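PDB 3S9J: member of DUF4221 family from Bacteroides vulgatus, which is of unknown function but folds as a six-bladed beta-propeller that binds sodium ions in the crystal. Local coordinates for residues K39-D53 with I56-L70. Residues are numbered along the deposited sequence; the frame is centred on the assembly and turned at random. Where two conformers were deposited one is given.
Sequences KEYLHFENTQKSLYD and IFDIENQQIAKRIPL. With NA (sodium ion), chain D.
Lys39 and Asp58 meet at one end of an antiparallel pairing in which Leu42 and Phe57 exchange two backbone hydrogen bonds. Asp58 holds its CG anti to the backbone N (chi1 -179°), which brings the carboxylate within reach of Lys39 NZ. Asp58 CB lies 4.3 Å from CE1 of Tyr41; beyond CG, Asp58 OD1 takes Lys39 NZ at 2.7 Å, a salt bridge met on the syn side but tilted out of the carboxylate plane, while the backbone N of Asn61 reaches OD1 from the opposite face, an Asx motif. Asp58 OD2 takes ND2 of Asn61 at 2.8 Å, nearly straight (170°). Lys39 NZ also forms a salt bridge with Glu60 OE1 at 3.1 Å. Without this carboxylate, as with an alanine here, Lys39 would probably lose one of these two acidic partners and Asn61 the acceptor that holds its amide. Further along, the edge of Phe57 points at the face of Phe44, a T-shaped pair with planes at 81° and Phe57 CE2 3.6 Å from CG of Phe44. At the far end, NH1 of Arg67 meets OD2 of Asp53 in the guanidinium plane, and the carbonyl oxygens of Tyr52 and Leu70, with four waters, complete a sodium site. The segments span three strands of one propeller blade: 39-46 lies between 31-36 and 53-58, 63-69 forms the outer edge, and Phe44 and Phe57 pack on Leu355 of strand 354-364 in another sheet.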
loop_
_atom_site.group_PDB
_atom_site.type_symbol
_atom_site.label_atom_id
_atom_site.label_comp_id
_atom_site.label_asym_id
_atom_site.label_seq_id
_atom_site.Cartn_x
_atom_site.Cartn_y
_atom_site.Cartn_z
ATOM N N LYS A 39 15.039 2.136 -18.016
ATOM C CA LYS A 39 15.440 1.220 -16.940
ATOM C C LYS A 39 14.411 1.239 -15.804
ATOM O O LYS A 39 13.639 2.186 -15.659
ATOM C CB LYS A 39 16.817 1.620 -16.383
ATOM C CG LYS A 39 18.024 1.052 -17.145
ATOM C CD LYS A 39 19.358 1.665 -16.670
ATOM C CE LYS A 39 19.535 1.664 -15.135
ATOM N NZ LYS A 39 20.231 0.455 -14.576
ATOM N N GLU A 40 14.395 0.181 -14.988
ATOM C CA GLU A 40 13.512 0.162 -13.837
ATOM C C GLU A 40 14.295 0.473 -12.552
ATOM O O GLU A 40 15.440 0.033 -12.344
ATOM C CB GLU A 40 12.719 -1.147 -13.671
ATOM C CG GLU A 40 13.569 -2.391 -13.681
ATOM C CD GLU A 40 12.837 -3.665 -13.261
ATOM O OE1 GLU A 40 11.669 -3.618 -12.804
ATOM O OE2 GLU A 40 13.458 -4.730 -13.398
ATOM N N TYR A 41 13.610 1.169 -11.668
ATOM C CA TYR A 41 14.144 1.625 -10.417
ATOM C C TYR A 41 13.137 1.364 -9.292
ATOM O O TYR A 41 11.949 1.158 -9.537
ATOM C CB TYR A 41 14.430 3.132 -10.483
ATOM C CG TYR A 41 15.457 3.501 -11.517
ATOM C CD1 TYR A 41 16.798 3.489 -11.216
ATOM C CD2 TYR A 41 15.067 3.884 -12.798
ATOM C CE1 TYR A 41 17.762 3.782 -12.168
ATOM C CE2 TYR A 41 16.017 4.198 -13.755
ATOM C CZ TYR A 41 17.359 4.149 -13.427
ATOM O OH TYR A 41 18.317 4.456 -14.355
ATOM N N LEU A 42 13.635 1.434 -8.062
ATOM C CA LEU A 42 12.779 1.476 -6.891
ATOM C C LEU A 42 12.920 2.844 -6.210
ATOM O O LEU A 42 14.004 3.242 -5.774
ATOM C CB LEU A 42 13.104 0.305 -5.930
ATOM C CG LEU A 42 12.174 0.064 -4.744
ATOM C CD1 LEU A 42 10.766 -0.258 -5.226
ATOM C CD2 LEU A 42 12.710 -1.055 -3.779
ATOM N N HIS A 43 11.803 3.551 -6.130
ATOM C CA HIS A 43 11.667 4.770 -5.345
ATOM C C HIS A 43 11.520 4.317 -3.888
ATOM O O HIS A 43 10.583 3.600 -3.566
ATOM C CB HIS A 43 10.419 5.496 -5.781
ATOM C CG HIS A 43 10.024 6.657 -4.912
ATOM N ND1 HIS A 43 10.136 7.964 -5.342
ATOM C CD2 HIS A 43 9.479 6.711 -3.666
ATOM C CE1 HIS A 43 9.715 8.775 -4.383
ATOM N NE2 HIS A 43 9.282 8.044 -3.369
ATOM N N PHE A 44 12.415 4.733 -3.011
ATOM C CA PHE A 44 12.415 4.235 -1.642
ATOM C C PHE A 44 12.458 5.426 -0.701
ATOM O O PHE A 44 13.505 6.028 -0.508
ATOM C CB PHE A 44 13.622 3.326 -1.474
ATOM C CG PHE A 44 13.759 2.637 -0.122
ATOM C CD1 PHE A 44 14.410 3.263 0.941
ATOM C CD2 PHE A 44 13.340 1.327 0.035
ATOM C CE1 PHE A 44 14.608 2.588 2.160
ATOM C CE2 PHE A 44 13.542 0.657 1.260
ATOM C CZ PHE A 44 14.190 1.299 2.304
ATOM N N GLU A 45 11.307 5.772 -0.133
ATOM C CA GLU A 45 11.249 6.879 0.798
ATOM C C GLU A 45 12.031 6.499 2.038
ATOM O O GLU A 45 11.743 5.498 2.649
ATOM C CB GLU A 45 9.833 7.237 1.186
ATOM C CG GLU A 45 9.771 8.465 2.082
ATOM C CD GLU A 45 8.346 8.812 2.437
ATOM O OE1 GLU A 45 7.550 9.000 1.498
ATOM O OE2 GLU A 45 8.033 8.899 3.633
ATOM N N ASN A 46 13.006 7.291 2.406
ATOM C CA ASN A 46 13.931 6.935 3.514
ATOM C C ASN A 46 13.729 7.955 4.628
ATOM O O ASN A 46 14.581 8.820 4.878
ATOM C CB ASN A 46 15.354 6.967 2.936
ATOM C CG ASN A 46 16.426 6.592 3.929
ATOM O OD1 ASN A 46 16.262 5.644 4.715
ATOM N ND2 ASN A 46 17.554 7.329 3.896
ATOM N N THR A 47 12.571 7.838 5.285
ATOM C CA THR A 47 12.170 8.805 6.315
ATOM C C THR A 47 11.998 8.143 7.679
ATOM O O THR A 47 11.517 8.782 8.631
ATOM C CB THR A 47 10.845 9.510 5.926
ATOM O OG1 THR A 47 9.884 8.513 5.584
ATOM C CG2 THR A 47 11.099 10.469 4.734
ATOM N N GLN A 48 12.363 6.870 7.795
ATOM C CA GLN A 48 12.282 6.206 9.109
ATOM C C GLN A 48 13.370 6.724 10.039
ATOM O O GLN A 48 14.439 7.161 9.621
ATOM C CB GLN A 48 12.388 4.699 8.998
ATOM C CG GLN A 48 11.223 4.063 8.271
ATOM C CD GLN A 48 9.903 4.229 8.988
ATOM O OE1 GLN A 48 8.912 4.666 8.408
ATOM N NE2 GLN A 48 9.895 3.920 10.216
ATOM N N LYS A 49 13.081 6.685 11.322
ATOM C CA LYS A 49 14.054 7.067 12.320
ATOM C C LYS A 49 14.581 8.449 12.097
ATOM O O LYS A 49 13.789 9.362 11.877
ATOM C CB LYS A 49 15.144 5.959 12.483
ATOM C CG LYS A 49 14.574 4.622 12.825
ATOM C CD LYS A 49 15.726 3.608 13.134
ATOM C CE LYS A 49 15.268 2.430 13.905
ATOM N NZ LYS A 49 16.482 1.679 14.378
ATOM N N SER A 50 15.889 8.681 12.136
ATOM C CA SER A 50 16.436 10.017 11.999
ATOM C C SER A 50 16.660 10.409 10.542
ATOM O O SER A 50 17.103 11.499 10.253
ATOM C CB SER A 50 17.766 10.120 12.766
ATOM O OG SER A 50 18.721 9.237 12.208
ATOM N N LEU A 51 16.396 9.482 9.625
ATOM C CA LEU A 51 16.677 9.720 8.215
ATOM C C LEU A 51 15.565 10.536 7.582
ATOM O O LEU A 51 14.421 10.480 8.009
ATOM C CB LEU A 51 16.809 8.402 7.461
ATOM C CG LEU A 51 17.957 7.553 8.026
ATOM C CD1 LEU A 51 17.892 6.216 7.469
ATOM C CD2 LEU A 51 19.319 8.217 7.759
ATOM N N TYR A 52 15.910 11.298 6.558
ATOM C CA TYR A 52 14.898 12.131 5.883
ATOM C C TYR A 52 15.309 12.502 4.461
ATOM O O TYR A 52 15.736 13.627 4.180
ATOM C CB TYR A 52 14.645 13.375 6.721
ATOM C CG TYR A 52 13.300 14.048 6.514
ATOM C CD1 TYR A 52 12.134 13.448 6.951
ATOM C CD2 TYR A 52 13.208 15.300 5.909
ATOM C CE1 TYR A 52 10.899 14.088 6.822
ATOM C CE2 TYR A 52 11.959 15.935 5.756
ATOM C CZ TYR A 52 10.825 15.329 6.246
ATOM O OH TYR A 52 9.610 15.985 6.158
ATOM N N ASP A 53 15.171 11.535 3.564
ATOM C CA ASP A 53 15.410 11.717 2.148
ATOM C C ASP A 53 14.724 10.620 1.350
ATOM O O ASP A 53 13.993 9.803 1.901
ATOM C CB ASP A 53 16.913 11.848 1.830
ATOM C CG ASP A 53 17.748 10.608 2.189
ATOM O OD1 ASP A 53 17.233 9.473 2.177
ATOM O OD2 ASP A 53 18.972 10.814 2.491
ATOM N N ILE A 56 16.823 6.293 -4.523
ATOM C CA ILE A 56 16.407 5.588 -5.695
ATOM C C ILE A 56 17.372 4.434 -5.915
ATOM O O ILE A 56 18.582 4.660 -6.018
ATOM C CB ILE A 56 16.434 6.514 -6.949
ATOM C CG1 ILE A 56 15.597 7.777 -6.721
ATOM C CG2 ILE A 56 16.000 5.708 -8.221
ATOM C CD1 ILE A 56 14.113 7.541 -6.394
ATOM N N PHE A 57 16.859 3.205 -5.940
ATOM C CA PHE A 57 17.672 2.038 -6.184
ATOM C C PHE A 57 17.615 1.604 -7.648
ATOM O O PHE A 57 16.547 1.551 -8.227
ATOM C CB PHE A 57 17.229 0.847 -5.345
ATOM C CG PHE A 57 17.505 0.982 -3.861
ATOM C CD1 PHE A 57 18.791 0.813 -3.345
ATOM C CD2 PHE A 57 16.490 1.245 -2.989
ATOM C CE1 PHE A 57 19.035 0.935 -1.991
ATOM C CE2 PHE A 57 16.718 1.327 -1.635
ATOM C CZ PHE A 57 17.975 1.158 -1.115
ATOM N N ASP A 58 18.770 1.235 -8.173
ATOM C CA ASP A 58 18.953 0.683 -9.538
ATOM C C ASP A 58 18.806 -0.831 -9.500
ATOM O O ASP A 58 19.638 -1.526 -8.913
ATOM C CB ASP A 58 20.328 1.103 -10.003
ATOM C CG ASP A 58 20.663 0.636 -11.417
ATOM O OD1 ASP A 58 20.017 -0.305 -11.942
ATOM O OD2 ASP A 58 21.626 1.214 -11.954
ATOM N N ILE A 59 17.706 -1.338 -10.054
ATOM C CA ILE A 59 17.375 -2.752 -9.947
ATOM C C ILE A 59 18.366 -3.635 -10.710
ATOM O O ILE A 59 18.907 -4.611 -10.152
ATOM C CB ILE A 59 15.914 -3.014 -10.355
ATOM C CG1 ILE A 59 14.952 -2.456 -9.283
ATOM C CG2 ILE A 59 15.683 -4.536 -10.530
ATOM C CD1 ILE A 59 13.519 -2.283 -9.758
ATOM N N GLU A 60 18.650 -3.279 -11.964
ATOM C CA GLU A 60 19.563 -4.056 -12.809
ATOM C C GLU A 60 20.934 -4.168 -12.151
ATOM O O GLU A 60 21.538 -5.216 -12.178
ATOM C CB GLU A 60 19.695 -3.373 -14.187
ATOM C CG GLU A 60 20.672 -4.047 -15.166
ATOM C CD GLU A 60 21.094 -3.146 -16.367
ATOM O OE1 GLU A 60 20.675 -1.958 -16.485
ATOM O OE2 GLU A 60 21.888 -3.648 -17.193
ATOM N N ASN A 61 21.419 -3.067 -11.568
ATOM C CA ASN A 61 22.767 -3.002 -11.034
ATOM C C ASN A 61 22.860 -3.231 -9.519
ATOM O O ASN A 61 23.952 -3.249 -8.952
ATOM C CB ASN A 61 23.412 -1.666 -11.448
ATOM C CG ASN A 61 23.627 -1.582 -12.951
ATOM O OD1 ASN A 61 24.227 -2.490 -13.533
ATOM N ND2 ASN A 61 23.121 -0.536 -13.570
ATOM N N GLN A 62 21.720 -3.519 -8.896
ATOM C CA GLN A 62 21.634 -3.794 -7.455
ATOM C C GLN A 62 22.459 -2.835 -6.589
ATOM O O GLN A 62 23.279 -3.263 -5.770
ATOM C CB GLN A 62 21.982 -5.251 -7.169
ATOM C CG GLN A 62 21.040 -6.198 -7.927
ATOM C CD GLN A 62 21.209 -7.663 -7.567
ATOM O OE1 GLN A 62 21.246 -8.033 -6.407
ATOM N NE2 GLN A 62 21.300 -8.501 -8.576
ATOM N N GLN A 63 22.197 -1.546 -6.760
ATOM C CA GLN A 63 22.904 -0.512 -6.014
ATOM C C GLN A 63 22.037 0.736 -5.919
ATOM O O GLN A 63 20.993 0.836 -6.554
ATOM C CB GLN A 63 24.255 -0.200 -6.701
ATOM C CG GLN A 63 24.096 0.504 -7.991
ATOM C CD GLN A 63 25.469 0.882 -8.598
ATOM O OE1 GLN A 63 26.356 0.061 -8.680
ATOM N NE2 GLN A 63 25.621 2.129 -8.958
ATOM N N ILE A 64 22.479 1.697 -5.118
ATOM C CA ILE A 64 21.877 3.021 -5.097
ATOM C C ILE A 64 22.189 3.799 -6.378
ATOM O O ILE A 64 23.367 3.926 -6.764
ATOM C CB ILE A 64 22.321 3.818 -3.838
ATOM C CG1 ILE A 64 21.751 3.111 -2.587
ATOM C CG2 ILE A 64 21.835 5.258 -3.896
ATOM C CD1 ILE A 64 22.264 3.711 -1.261
ATOM N N ALA A 65 21.132 4.307 -7.004
ATOM C CA ALA A 65 21.247 5.194 -8.207
ATOM C C ALA A 65 21.414 6.657 -7.837
ATOM O O ALA A 65 22.201 7.364 -8.469
ATOM C CB ALA A 65 19.995 5.068 -9.105
ATOM N N LYS A 66 20.597 7.143 -6.915
ATOM C CA LYS A 66 20.700 8.516 -6.466
ATOM C C LYS A 66 19.976 8.723 -5.153
ATOM O O LYS A 66 19.202 7.861 -4.729
ATOM C CB LYS A 66 20.214 9.515 -7.496
ATOM C CG LYS A 66 18.792 9.581 -7.788
ATOM C CD LYS A 66 18.535 10.638 -8.910
ATOM C CE LYS A 66 17.092 10.716 -9.287
ATOM N NZ LYS A 66 16.856 11.311 -10.667
ATOM N N ARG A 67 20.242 9.875 -4.563
ATOM C CA ARG A 67 19.655 10.284 -3.299
ATOM C C ARG A 67 19.047 11.641 -3.525
ATOM O O ARG A 67 19.722 12.575 -3.996
ATOM C CB ARG A 67 20.732 10.349 -2.222
ATOM C CG ARG A 67 20.259 10.706 -0.836
ATOM C CD ARG A 67 21.390 10.562 0.164
ATOM N NE ARG A 67 21.863 9.175 0.255
ATOM C CZ ARG A 67 21.349 8.210 1.005
ATOM N NH1 ARG A 67 20.318 8.431 1.811
ATOM N NH2 ARG A 67 21.901 7.004 0.979
ATOM N N ILE A 68 17.757 11.737 -3.245
ATOM C CA ILE A 68 17.017 12.986 -3.381
ATOM C C ILE A 68 16.878 13.610 -2.007
ATOM O O ILE A 68 16.259 13.026 -1.111
ATOM C CB ILE A 68 15.655 12.738 -4.003
ATOM C CG1 ILE A 68 15.802 12.034 -5.356
ATOM C CG2 ILE A 68 14.830 14.071 -4.108
ATOM C CD1 ILE A 68 14.462 11.635 -6.012
ATOM N N PRO A 69 17.497 14.776 -1.795
ATOM C CA PRO A 69 17.438 15.359 -0.461
ATOM C C PRO A 69 16.053 15.894 -0.144
ATOM O O PRO A 69 15.316 16.320 -1.050
ATOM C CB PRO A 69 18.472 16.491 -0.515
ATOM C CG PRO A 69 18.625 16.784 -1.907
ATOM C CD PRO A 69 18.288 15.589 -2.715
ATOM N N LEU A 70 15.698 15.848 1.136
ATOM C CA LEU A 70 14.472 16.459 1.660
ATOM C C LEU A 70 14.883 17.364 2.802
ATOM O O LEU A 70 15.569 16.921 3.717
ATOM C CB LEU A 70 13.485 15.387 2.157
ATOM C CG LEU A 70 12.889 14.404 1.161
ATOM C CD1 LEU A 70 12.015 13.355 1.899
ATOM C CD2 LEU A 70 12.121 15.162 0.032
HETATM NA NA NA D . 16.999 15.515 4.791
HETATM O O HOH W 1 17.641 -0.890 -13.450
HETATM O O HOH W 2 18.283 15.360 2.830
HETATM O O HOH W 3 18.526 14.141 6.016
HETATM O O HOH W 4 16.461 16.538 7.026
HETATM O O HOH W 5 18.735 17.340 4.995
#